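Local coordinates for glycoside hydrolase family 16 protein (Bacteroides ovatus, PDB 7KR6) that probably hydrolyses beta-glucan chains as a family 16 endo-glucanase and is captured here with a fluorinated glucan inhibitor in its cleft, at residues K105-R110 / F129-D134; L201-N206 / D230-L235. The protein carries 1 engineered substitution. One frame throughout, in Å; residues are numbered along the deposited sequence.

Contact 1 (K105-R110 / F129-D134); sequences KSFKYR and FWMMGD. With G2F (2-deoxy-2-fluoro-alpha-D-glucopyranose), chain C.
In the beta jelly roll of the GH16 enzymes, Ser-106 and Phe-107 at the end of strand 93-107 reach Asp-134 and Met-131, respectively, across strand 232-240, which pairs with both strands. The polar end is one bond: Ser-106 OG donates to Asp-134 OD2 at 2.8 Å, coming from above the carboxylate plane, 38° out of it. Asp-134 OD1 takes the backbone N of Gly-103, and with both oxygens engaged the carboxylate's rotation is fixed. The apolar end is a Met-aromatic contact. Met-131 bends at its last torsion and brings CE within 3.5 Å of Phe-107 CZ, at an oblique approach, with SD 5.1 Å from the ring centroid; the two side chains cross at about a right angle. Next along the strand, Trp-130 serves the glycan pocket: C6 of the fluoroglucose lies 3.4 Å above the indole plane, over its centre, a CH-pi type of sugar stacking. The bond from Trp-130 NE1 to Asn-237 OD1 steadies that ring. Strand 144-150 pairs with 125-133 on its other edge, while Ile-112 of strand 112-117 and Trp-203 pack against Phe-107.

Contact 2 (L201-N206 / D230-L235); sequences LDWDEN and DNFYIL
The backbones of strands 197-203 and 232-240 run in roughly opposite directions here without hydrogen bonding to each other, and even the nearest alpha carbons, those of Trp-203 and Phe-232, stay 11.0 Å apart. Side chains fill that distance. Trp-203 sends its indole straight across, CG anti to the backbone N (chi1 177°), and presents the edge of its six-membered ring to the face of Phe-232. The pair is an offset edge-to-face stack, with the planes at 83° and the ring centroids 5.4 Å apart. CH2 does the touching, 3.7 Å from Phe-232 CD1. The same corner of the indole also meets a carbonyl: Asp-230 O lies 3.4 Å from Trp-203 CH2, near the indole plane, and sits at the edge of the Phe-232 ring as well. Further along the same edge of the indole, NE1 donates to Phe-228 O, a bond that satisfies a buried polar atom and sets how the ring is rotated. Tyr-109 adds a second edge-to-face partner for Trp-203, and Met-131 packs against both Trp-203 and Phe-232. Beyond the strand the chain turns back: Asp-204 OD1 accepts from Asn-206 N at 2.9 Å, forming an Asx turn, and takes Asn-207 N too as strand 207-212 begins. Aromatic packing of this kind between strands that share no backbone bonds belongs to the hydrophobic interior of a beta-sandwich, here the GH16 jelly roll, with the side chain of Phe-232 about 10 Å from the bound fluoroglucose.

From the N terminus, strand 93-107 comes first; the chain then passes through strand 112-117 and returns along 125-133, where contact 1 closes its loop. Only later, at the end of strand 197-203, does contact 2 open; its loop takes in strands 207-212 and 215-221 and closes on 232-240. The two loops are therefore in series, yet their contacts lie about 5 Å apart between centres. Strand 232-240 unites them: it carries the second segment of contact 2 and neighbours both strands of contact 1, and its backbone bonds to 125-133 include Met-132 O to Tyr-233 N, 2.9 Å. Contact 1 thus spans strands within a sheet, while contact 2 joins that sheet to strand 197-203 facing it.

Contact 1 (K105-R110 / F129-D134)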
ATOM      1  N   LYS A 105      13.055 -16.572 -20.855  1.00 22.57           N
ATOM      2  CA  LYS A 105      11.966 -15.975 -21.641  1.00 23.06           C
ATOM      3  C   LYS A 105      11.715 -14.595 -21.048  1.00 21.26           C
ATOM      4  O   LYS A 105      11.252 -14.491 -19.878  1.00 23.07           O
ATOM      5  CB  LYS A 105      10.700 -16.816 -21.584  1.00 23.49           C
ATOM      6  CG  LYS A 105       9.607 -16.419 -22.548  1.00 27.73           C
ATOM      7  CD  LYS A 105       9.947 -16.547 -24.031  1.00 35.29           C
ATOM      8  CE  LYS A 105      10.690 -17.834 -24.329  1.00 39.04           C
ATOM      9  NZ  LYS A 105      10.769 -18.117 -25.783  1.00 44.09           N
ATOM     10  N   SER A 106      11.937 -13.576 -21.838  1.00 20.53           N
ATOM     11  CA  SER A 106      11.705 -12.181 -21.405  1.00 21.23           C
ATOM     12  C   SER A 106      11.213 -11.366 -22.596  1.00 22.99           C
ATOM     13  O   SER A 106      11.336 -11.823 -23.738  1.00 23.70           O
ATOM     14  CB  SER A 106      12.897 -11.590 -20.756  1.00 21.95           C
ATOM     15  OG  SER A 106      13.978 -11.412 -21.686  1.00 23.93           O
ATOM     16  N   PHE A 107      10.553 -10.260 -22.321  1.00 22.90           N
ATOM     17  CA  PHE A 107       9.875  -9.483 -23.374  1.00 22.55           C
ATOM     18  C   PHE A 107       9.676  -8.044 -22.901  1.00 21.44           C
ATOM     19  O   PHE A 107       9.840  -7.769 -21.729  1.00 21.17           O
ATOM     20  CB  PHE A 107       8.562 -10.134 -23.751  1.00 24.85           C
ATOM     21  CG  PHE A 107       7.525 -10.025 -22.657  1.00 22.80           C
ATOM     22  CD1 PHE A 107       7.587 -10.892 -21.571  1.00 27.67           C
ATOM     23  CD2 PHE A 107       6.511  -9.085 -22.719  1.00 27.07           C
ATOM     24  CE1 PHE A 107       6.670 -10.772 -20.531  1.00 24.70           C
ATOM     25  CE2 PHE A 107       5.563  -9.013 -21.707  1.00 24.27           C
ATOM     26  CZ  PHE A 107       5.652  -9.855 -20.624  1.00 23.60           C
ATOM     27  N   LYS A 108       9.307  -7.181 -23.837  1.00 22.41           N
ATOM     28  CA  LYS A 108       9.131  -5.733 -23.601  1.00 24.34           C
ATOM     29  C   LYS A 108       7.955  -5.294 -24.452  1.00 22.71           C
ATOM     30  O   LYS A 108       7.895  -5.665 -25.664  1.00 23.32           O
ATOM     31  CB  LYS A 108      10.443  -5.025 -23.987  1.00 28.09           C
ATOM     32  CG  LYS A 108      10.401  -3.521 -24.109  1.00 29.73           C
ATOM     33  CD  LYS A 108      11.681  -2.888 -24.642  1.00 33.36           C
ATOM     34  CE  LYS A 108      11.534  -1.379 -24.702  1.00 36.88           C
ATOM     35  NZ  LYS A 108      12.800  -0.693 -25.044  1.00 38.80           N
ATOM     36  N   TYR A 109       7.062  -4.488 -23.888  1.00 20.75           N
ATOM     37  CA  TYR A 109       5.967  -3.822 -24.617  1.00 20.81           C
ATOM     38  C   TYR A 109       5.112  -4.834 -25.390  1.00 23.93           C
ATOM     39  O   TYR A 109       4.836  -4.612 -26.602  1.00 26.84           O
ATOM     40  CB  TYR A 109       6.541  -2.755 -25.568  1.00 21.21           C
ATOM     41  CG  TYR A 109       7.272  -1.575 -24.985  1.00 23.50           C
ATOM     42  CD1 TYR A 109       7.241  -1.206 -23.638  1.00 22.72           C
ATOM     43  CD2 TYR A 109       7.993  -0.746 -25.833  1.00 24.71           C
ATOM     44  CE1 TYR A 109       7.938  -0.102 -23.150  1.00 24.32           C
ATOM     45  CE2 TYR A 109       8.668   0.368 -25.363  1.00 27.49           C
ATOM     46  CZ  TYR A 109       8.674   0.688 -24.019  1.00 26.25           C
ATOM     47  OH  TYR A 109       9.370   1.791 -23.584  1.00 25.18           O
ATOM     48  N   ARG A 110       4.712  -5.933 -24.757  1.00 22.97           N
ATOM     49  CA  ARG A 110       3.721  -6.861 -25.335  1.00 23.03           C
ATOM     50  C   ARG A 110       2.679  -7.143 -24.266  1.00 22.37           C
ATOM     51  O   ARG A 110       2.985  -6.966 -23.078  1.00 24.43           O
ATOM     52  CB  ARG A 110       4.324  -8.209 -25.729  1.00 29.99           C
ATOM     53  CG  ARG A 110       5.466  -8.120 -26.730  1.00 33.58           C
ATOM     54  CD  ARG A 110       5.032  -7.600 -28.067  1.00 43.45           C
ATOM     55  NE  ARG A 110       6.128  -7.870 -28.994  1.00 55.78           N
ATOM     56  CZ  ARG A 110       6.175  -8.870 -29.879  1.00 53.49           C
ATOM     57  NH1 ARG A 110       7.244  -9.004 -30.645  1.00 55.96           N
ATOM     58  NH2 ARG A 110       5.171  -9.724 -30.009  1.00 55.55           N
ATOM     59  N   PHE A 129       1.134 -13.464  -9.645  1.00 16.23           N
ATOM     60  CA  PHE A 129       1.555 -13.527 -11.054  1.00 16.63           C
ATOM     61  C   PHE A 129       2.263 -12.208 -11.310  1.00 16.19           C
ATOM     62  O   PHE A 129       1.597 -11.152 -11.183  1.00 16.15           O
ATOM     63  CB  PHE A 129       0.308 -13.720 -11.920  1.00 16.78           C
ATOM     64  CG  PHE A 129       0.490 -13.544 -13.408  1.00 18.42           C
ATOM     65  CD1 PHE A 129       1.671 -13.926 -14.055  1.00 19.13           C
ATOM     66  CD2 PHE A 129      -0.527 -13.008 -14.164  1.00 19.78           C
ATOM     67  CE1 PHE A 129       1.783 -13.775 -15.429  1.00 19.66           C
ATOM     68  CE2 PHE A 129      -0.430 -12.872 -15.540  1.00 18.27           C
ATOM     69  CZ  PHE A 129       0.744 -13.256 -16.165  1.00 18.59           C
ATOM     70  N   TRP A 130       3.545 -12.254 -11.642  1.00 17.40           N
ATOM     71  CA  TRP A 130       4.353 -11.024 -11.626  1.00 17.48           C
ATOM     72  C   TRP A 130       5.574 -11.139 -12.539  1.00 17.06           C
ATOM     73  O   TRP A 130       5.748 -12.152 -13.184  1.00 16.63           O
ATOM     74  CB  TRP A 130       4.697 -10.711 -10.176  1.00 17.60           C
ATOM     75  CG  TRP A 130       5.376 -11.771  -9.369  1.00 16.03           C
ATOM     76  CD1 TRP A 130       4.871 -12.969  -8.952  1.00 18.05           C
ATOM     77  CD2 TRP A 130       6.619 -11.614  -8.678  1.00 17.23           C
ATOM     78  NE1 TRP A 130       5.747 -13.583  -8.106  1.00 18.31           N
ATOM     79  CE2 TRP A 130       6.824 -12.777  -7.925  1.00 17.66           C
ATOM     80  CE3 TRP A 130       7.586 -10.602  -8.630  1.00 16.91           C
ATOM     81  CZ2 TRP A 130       7.920 -12.922  -7.085  1.00 18.60           C
ATOM     82  CZ3 TRP A 130       8.669 -10.768  -7.813  1.00 17.41           C
ATOM     83  CH2 TRP A 130       8.838 -11.907  -7.058  1.00 18.24           C
ATOM     84  N   MET A 131       6.321 -10.045 -12.628  1.00 17.75           N
ATOM     85  CA  MET A 131       7.436  -9.927 -13.586  1.00 18.40           C
ATOM     86  C   MET A 131       8.552  -9.143 -12.920  1.00 17.89           C
ATOM     87  O   MET A 131       8.254  -8.239 -12.099  1.00 17.70           O
ATOM     88  CB  MET A 131       6.970  -9.221 -14.862  1.00 18.84           C
ATOM     89  CG  MET A 131       5.940  -9.970 -15.638  1.00 19.41           C
ATOM     90  SD  MET A 131       5.131  -8.944 -16.877  1.00 24.63           S
ATOM     91  CE  MET A 131       6.446  -8.058 -17.729  1.00 23.30           C
ATOM     92  N   MET A 132       9.804  -9.456 -13.258  1.00 18.18           N
ATOM     93  CA  MET A 132      10.937  -8.578 -12.868  1.00 17.34           C
ATOM     94  C   MET A 132      11.844  -8.369 -14.065  1.00 18.53           C
ATOM     95  O   MET A 132      11.815  -9.173 -14.994  1.00 18.83           O
ATOM     96  CB  MET A 132      11.772  -9.127 -11.714  1.00 17.79           C
ATOM     97  CG  MET A 132      11.073  -9.050 -10.345  1.00 17.96           C
ATOM     98  SD  MET A 132      12.077  -9.480  -8.919  1.00 20.03           S
ATOM     99  CE  MET A 132      12.030 -11.258  -8.952  1.00 19.51           C
ATOM    100  N   GLY A 133      12.631  -7.313 -14.004  1.00 19.90           N
ATOM    101  CA  GLY A 133      13.582  -7.015 -15.084  1.00 19.31           C
ATOM    102  C   GLY A 133      14.604  -8.119 -15.266  1.00 18.43           C
ATOM    103  O   GLY A 133      15.180  -8.608 -14.314  1.00 20.82           O
ATOM    104  N   ASP A 134      14.805  -8.515 -16.519  1.00 21.96           N
ATOM    105  CA  ASP A 134      15.715  -9.628 -16.931  1.00 21.25           C
ATOM    106  C   ASP A 134      17.138  -9.066 -17.039  1.00 24.58           C
ATOM    107  O   ASP A 134      17.639  -8.940 -18.174  1.00 27.52           O
ATOM    108  CB  ASP A 134      15.170 -10.249 -18.208  1.00 21.35           C
ATOM    109  CG  ASP A 134      15.870 -11.533 -18.630  1.00 25.31           C
ATOM    110  OD1 ASP A 134      16.273 -12.286 -17.737  1.00 26.28           O
ATOM    111  OD2 ASP A 134      16.042 -11.725 -19.869  1.00 28.42           O
TER
HETATM  112  C1  G2F C   1       6.304  -7.750  -5.611  1.00 17.26           C
HETATM  113  C2  G2F C   1       7.118  -7.703  -4.364  1.00 18.10           C
HETATM  114  C3  G2F C   1       7.790  -9.031  -4.085  1.00 17.79           C
HETATM  115  C4  G2F C   1       6.713 -10.079  -3.966  1.00 16.81           C
HETATM  116  C5  G2F C   1       5.962 -10.105  -5.334  1.00 17.43           C
HETATM  117  C6  G2F C   1       4.883 -11.149  -5.502  1.00 18.70           C
HETATM  118  O3  G2F C   1       8.588  -8.942  -2.909  1.00 18.78           O
HETATM  119  O4  G2F C   1       7.361 -11.358  -3.636  1.00 18.64           O
HETATM  120  O5  G2F C   1       5.360  -8.832  -5.646  1.00 18.90           O
HETATM  121  O6  G2F C   1       3.953 -11.095  -4.355  1.00 19.33           O
HETATM  122  F2  G2F C   1       8.016  -6.596  -4.447  1.00 20.54           F

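Contact 2 (L201-N206 / D230-L235)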
ATOM      1  N   LEU A 201      -1.913  -8.211 -18.688  1.00 19.12           N
ATOM      2  CA  LEU A 201      -1.150  -6.959 -18.571  1.00 17.55           C
ATOM      3  C   LEU A 201      -0.877  -6.440 -19.970  1.00 19.06           C
ATOM      4  O   LEU A 201      -0.215  -7.174 -20.742  1.00 20.44           O
ATOM      5  CB  LEU A 201       0.180  -7.200 -17.863  1.00 17.79           C
ATOM      6  CG  LEU A 201       1.097  -5.982 -17.841  1.00 18.56           C
ATOM      7  CD1 LEU A 201       0.612  -4.920 -16.875  1.00 20.69           C
ATOM      8  CD2 LEU A 201       2.496  -6.371 -17.505  1.00 18.29           C
ATOM      9  N   ASP A 202      -1.337  -5.238 -20.243  1.00 19.32           N
ATOM     10  CA  ASP A 202      -0.968  -4.455 -21.443  1.00 20.23           C
ATOM     11  C   ASP A 202       0.208  -3.570 -21.056  1.00 20.95           C
ATOM     12  O   ASP A 202       0.204  -2.965 -19.962  1.00 21.18           O
ATOM     13  CB  ASP A 202      -2.139  -3.634 -21.937  1.00 20.57           C
ATOM     14  CG  ASP A 202      -3.157  -4.421 -22.728  1.00 27.44           C
ATOM     15  OD1 ASP A 202      -2.776  -4.947 -23.815  1.00 28.91           O
ATOM     16  OD2 ASP A 202      -4.323  -4.440 -22.304  1.00 25.69           O
ATOM     17  N   TRP A 203       1.169  -3.405 -21.949  1.00 21.28           N
ATOM     18  CA  TRP A 203       2.418  -2.696 -21.619  1.00 18.30           C
ATOM     19  C   TRP A 203       2.858  -1.964 -22.891  1.00 21.66           C
ATOM     20  O   TRP A 203       3.013  -2.641 -23.924  1.00 21.56           O
ATOM     21  CB  TRP A 203       3.445  -3.714 -21.156  1.00 20.02           C
ATOM     22  CG  TRP A 203       4.806  -3.197 -20.837  1.00 17.56           C
ATOM     23  CD1 TRP A 203       5.240  -1.923 -20.621  1.00 17.60           C
ATOM     24  CD2 TRP A 203       5.924  -4.059 -20.615  1.00 18.27           C
ATOM     25  NE1 TRP A 203       6.550  -1.943 -20.238  1.00 20.84           N
ATOM     26  CE2 TRP A 203       7.013  -3.239 -20.270  1.00 18.34           C
ATOM     27  CE3 TRP A 203       6.096  -5.439 -20.682  1.00 19.51           C
ATOM     28  CZ2 TRP A 203       8.270  -3.777 -19.980  1.00 20.04           C
ATOM     29  CZ3 TRP A 203       7.342  -5.972 -20.404  1.00 19.53           C
ATOM     30  CH2 TRP A 203       8.414  -5.142 -20.044  1.00 21.77           C
ATOM     31  N   ASP A 204       2.934  -0.649 -22.801  1.00 21.70           N
ATOM     32  CA  ASP A 204       3.541   0.183 -23.876  1.00 22.87           C
ATOM     33  C   ASP A 204       4.440   1.219 -23.223  1.00 22.09           C
ATOM     34  O   ASP A 204       4.634   1.151 -22.019  1.00 22.07           O
ATOM     35  CB  ASP A 204       2.465   0.750 -24.793  1.00 23.97           C
ATOM     36  CG  ASP A 204       1.555   1.823 -24.199  1.00 29.06           C
ATOM     37  OD1 ASP A 204       1.854   2.357 -23.134  1.00 23.59           O
ATOM     38  OD2 ASP A 204       0.544   2.167 -24.882  1.00 32.71           O
ATOM     39  N   GLU A 205       4.967   2.184 -23.984  1.00 21.72           N
ATOM     40  CA  GLU A 205       5.927   3.153 -23.418  1.00 22.60           C
ATOM     41  C   GLU A 205       5.267   4.082 -22.390  1.00 19.72           C
ATOM     42  O   GLU A 205       6.027   4.709 -21.660  1.00 22.88           O
ATOM     43  CB  GLU A 205       6.650   3.941 -24.521  1.00 25.39           C
ATOM     44  CG  GLU A 205       5.745   4.826 -25.329  1.00 30.07           C
ATOM     45  CD  GLU A 205       6.421   5.449 -26.545  1.00 39.32           C
ATOM     46  OE1 GLU A 205       7.622   5.240 -26.699  1.00 45.99           O
ATOM     47  OE2 GLU A 205       5.733   6.119 -27.321  1.00 46.86           O
ATOM     48  N   ASN A 206       3.928   4.156 -22.332  1.00 20.99           N
ATOM     49  CA  ASN A 206       3.213   5.092 -21.454  1.00 21.85           C
ATOM     50  C   ASN A 206       2.557   4.380 -20.271  1.00 20.16           C
ATOM     51  O   ASN A 206       2.560   4.953 -19.195  1.00 19.85           O
ATOM     52  CB  ASN A 206       2.173   5.882 -22.235  1.00 23.11           C
ATOM     53  CG  ASN A 206       2.838   6.804 -23.235  1.00 27.70           C
ATOM     54  OD1 ASN A 206       2.520   6.777 -24.424  1.00 34.28           O
ATOM     55  ND2 ASN A 206       3.881   7.477 -22.803  1.00 25.81           N
ATOM     56  N   ASP A 230      12.550  -2.134 -20.487  1.00 21.48           N
ATOM     57  CA  ASP A 230      13.546  -3.160 -20.867  1.00 23.49           C
ATOM     58  C   ASP A 230      12.859  -4.510 -20.701  1.00 22.87           C
ATOM     59  O   ASP A 230      11.776  -4.534 -20.130  1.00 21.57           O
ATOM     60  CB  ASP A 230      14.817  -2.979 -20.034  1.00 25.66           C
ATOM     61  CG  ASP A 230      15.602  -1.721 -20.403  1.00 30.12           C
ATOM     62  OD1 ASP A 230      16.219  -1.690 -21.508  1.00 33.98           O
ATOM     63  OD2 ASP A 230      15.630  -0.778 -19.597  1.00 32.24           O
ATOM     64  N   ASN A 231      13.468  -5.594 -21.166  1.00 21.82           N
ATOM     65  CA  ASN A 231      12.916  -6.943 -21.006  1.00 20.82           C
ATOM     66  C   ASN A 231      12.637  -7.257 -19.536  1.00 18.93           C
ATOM     67  O   ASN A 231      13.504  -7.031 -18.645  1.00 21.14           O
ATOM     68  CB  ASN A 231      13.850  -7.998 -21.569  1.00 22.39           C
ATOM     69  CG  ASN A 231      13.977  -7.906 -23.070  1.00 26.77           C
ATOM     70  OD1 ASN A 231      13.137  -7.336 -23.759  1.00 27.68           O
ATOM     71  ND2 ASN A 231      15.085  -8.447 -23.571  1.00 36.44           N
ATOM     72  N   PHE A 232      11.492  -7.909 -19.336  1.00 20.89           N
ATOM     73  CA  PHE A 232      11.073  -8.485 -18.032  1.00 19.75           C
ATOM     74  C   PHE A 232      10.790  -9.963 -18.243  1.00 18.36           C
ATOM     75  O   PHE A 232      10.213 -10.309 -19.279  1.00 20.56           O
ATOM     76  CB  PHE A 232       9.834  -7.751 -17.515  1.00 18.85           C
ATOM     77  CG  PHE A 232      10.074  -6.512 -16.698  1.00 19.68           C
ATOM     78  CD1 PHE A 232      10.731  -5.409 -17.232  1.00 20.40           C
ATOM     79  CD2 PHE A 232       9.598  -6.404 -15.398  1.00 18.22           C
ATOM     80  CE1 PHE A 232      10.921  -4.253 -16.477  1.00 21.55           C
ATOM     81  CE2 PHE A 232       9.822  -5.264 -14.648  1.00 17.52           C
ATOM     82  CZ  PHE A 232      10.436  -4.170 -15.192  1.00 19.32           C
ATOM     83  N   TYR A 233      11.125 -10.785 -17.254  1.00 18.20           N
ATOM     84  CA  TYR A 233      10.725 -12.205 -17.189  1.00 17.61           C
ATOM     85  C   TYR A 233       9.550 -12.401 -16.220  1.00 17.92           C
ATOM     86  O   TYR A 233       9.111 -11.448 -15.551  1.00 17.86           O
ATOM     87  CB  TYR A 233      11.915 -13.039 -16.746  1.00 18.68           C
ATOM     88  CG  TYR A 233      12.459 -12.762 -15.371  1.00 18.69           C
ATOM     89  CD1 TYR A 233      11.943 -13.401 -14.236  1.00 18.97           C
ATOM     90  CD2 TYR A 233      13.487 -11.874 -15.159  1.00 19.06           C
ATOM     91  CE1 TYR A 233      12.466 -13.195 -12.970  1.00 20.02           C
ATOM     92  CE2 TYR A 233      14.017 -11.663 -13.902  1.00 19.27           C
ATOM     93  CZ  TYR A 233      13.490 -12.300 -12.785  1.00 18.20           C
ATOM     94  OH  TYR A 233      14.016 -12.108 -11.554  1.00 22.61           O
ATOM     95  N   ILE A 234       9.051 -13.616 -16.227  1.00 19.45           N
ATOM     96  CA  ILE A 234       7.737 -13.971 -15.610  1.00 19.38           C
ATOM     97  C   ILE A 234       7.977 -14.802 -14.376  1.00 21.28           C
ATOM     98  O   ILE A 234       8.881 -15.669 -14.359  1.00 20.07           O
ATOM     99  CB  ILE A 234       6.845 -14.691 -16.633  1.00 20.94           C
ATOM    100  CG1 ILE A 234       6.665 -13.894 -17.913  1.00 22.44           C
ATOM    101  CG2 ILE A 234       5.495 -15.058 -16.025  1.00 20.51           C
ATOM    102  CD1 ILE A 234       6.275 -14.718 -19.135  1.00 25.00           C
ATOM    103  N   LEU A 235       7.153 -14.564 -13.356  1.00 20.28           N
ATOM    104  CA  LEU A 235       7.141 -15.383 -12.145  1.00 18.12           C
ATOM    105  C   LEU A 235       5.716 -15.754 -11.772  1.00 17.63           C
ATOM    106  O   LEU A 235       4.778 -14.972 -12.044  1.00 18.65           O
ATOM    107  CB  LEU A 235       7.761 -14.691 -10.933  1.00 18.17           C
ATOM    108  CG  LEU A 235       9.181 -14.164 -11.118  1.00 18.59           C
ATOM    109  CD1 LEU A 235       9.171 -12.690 -11.455  1.00 18.94           C
ATOM    110  CD2 LEU A 235       9.983 -14.424  -9.884  1.00 17.60           C
TER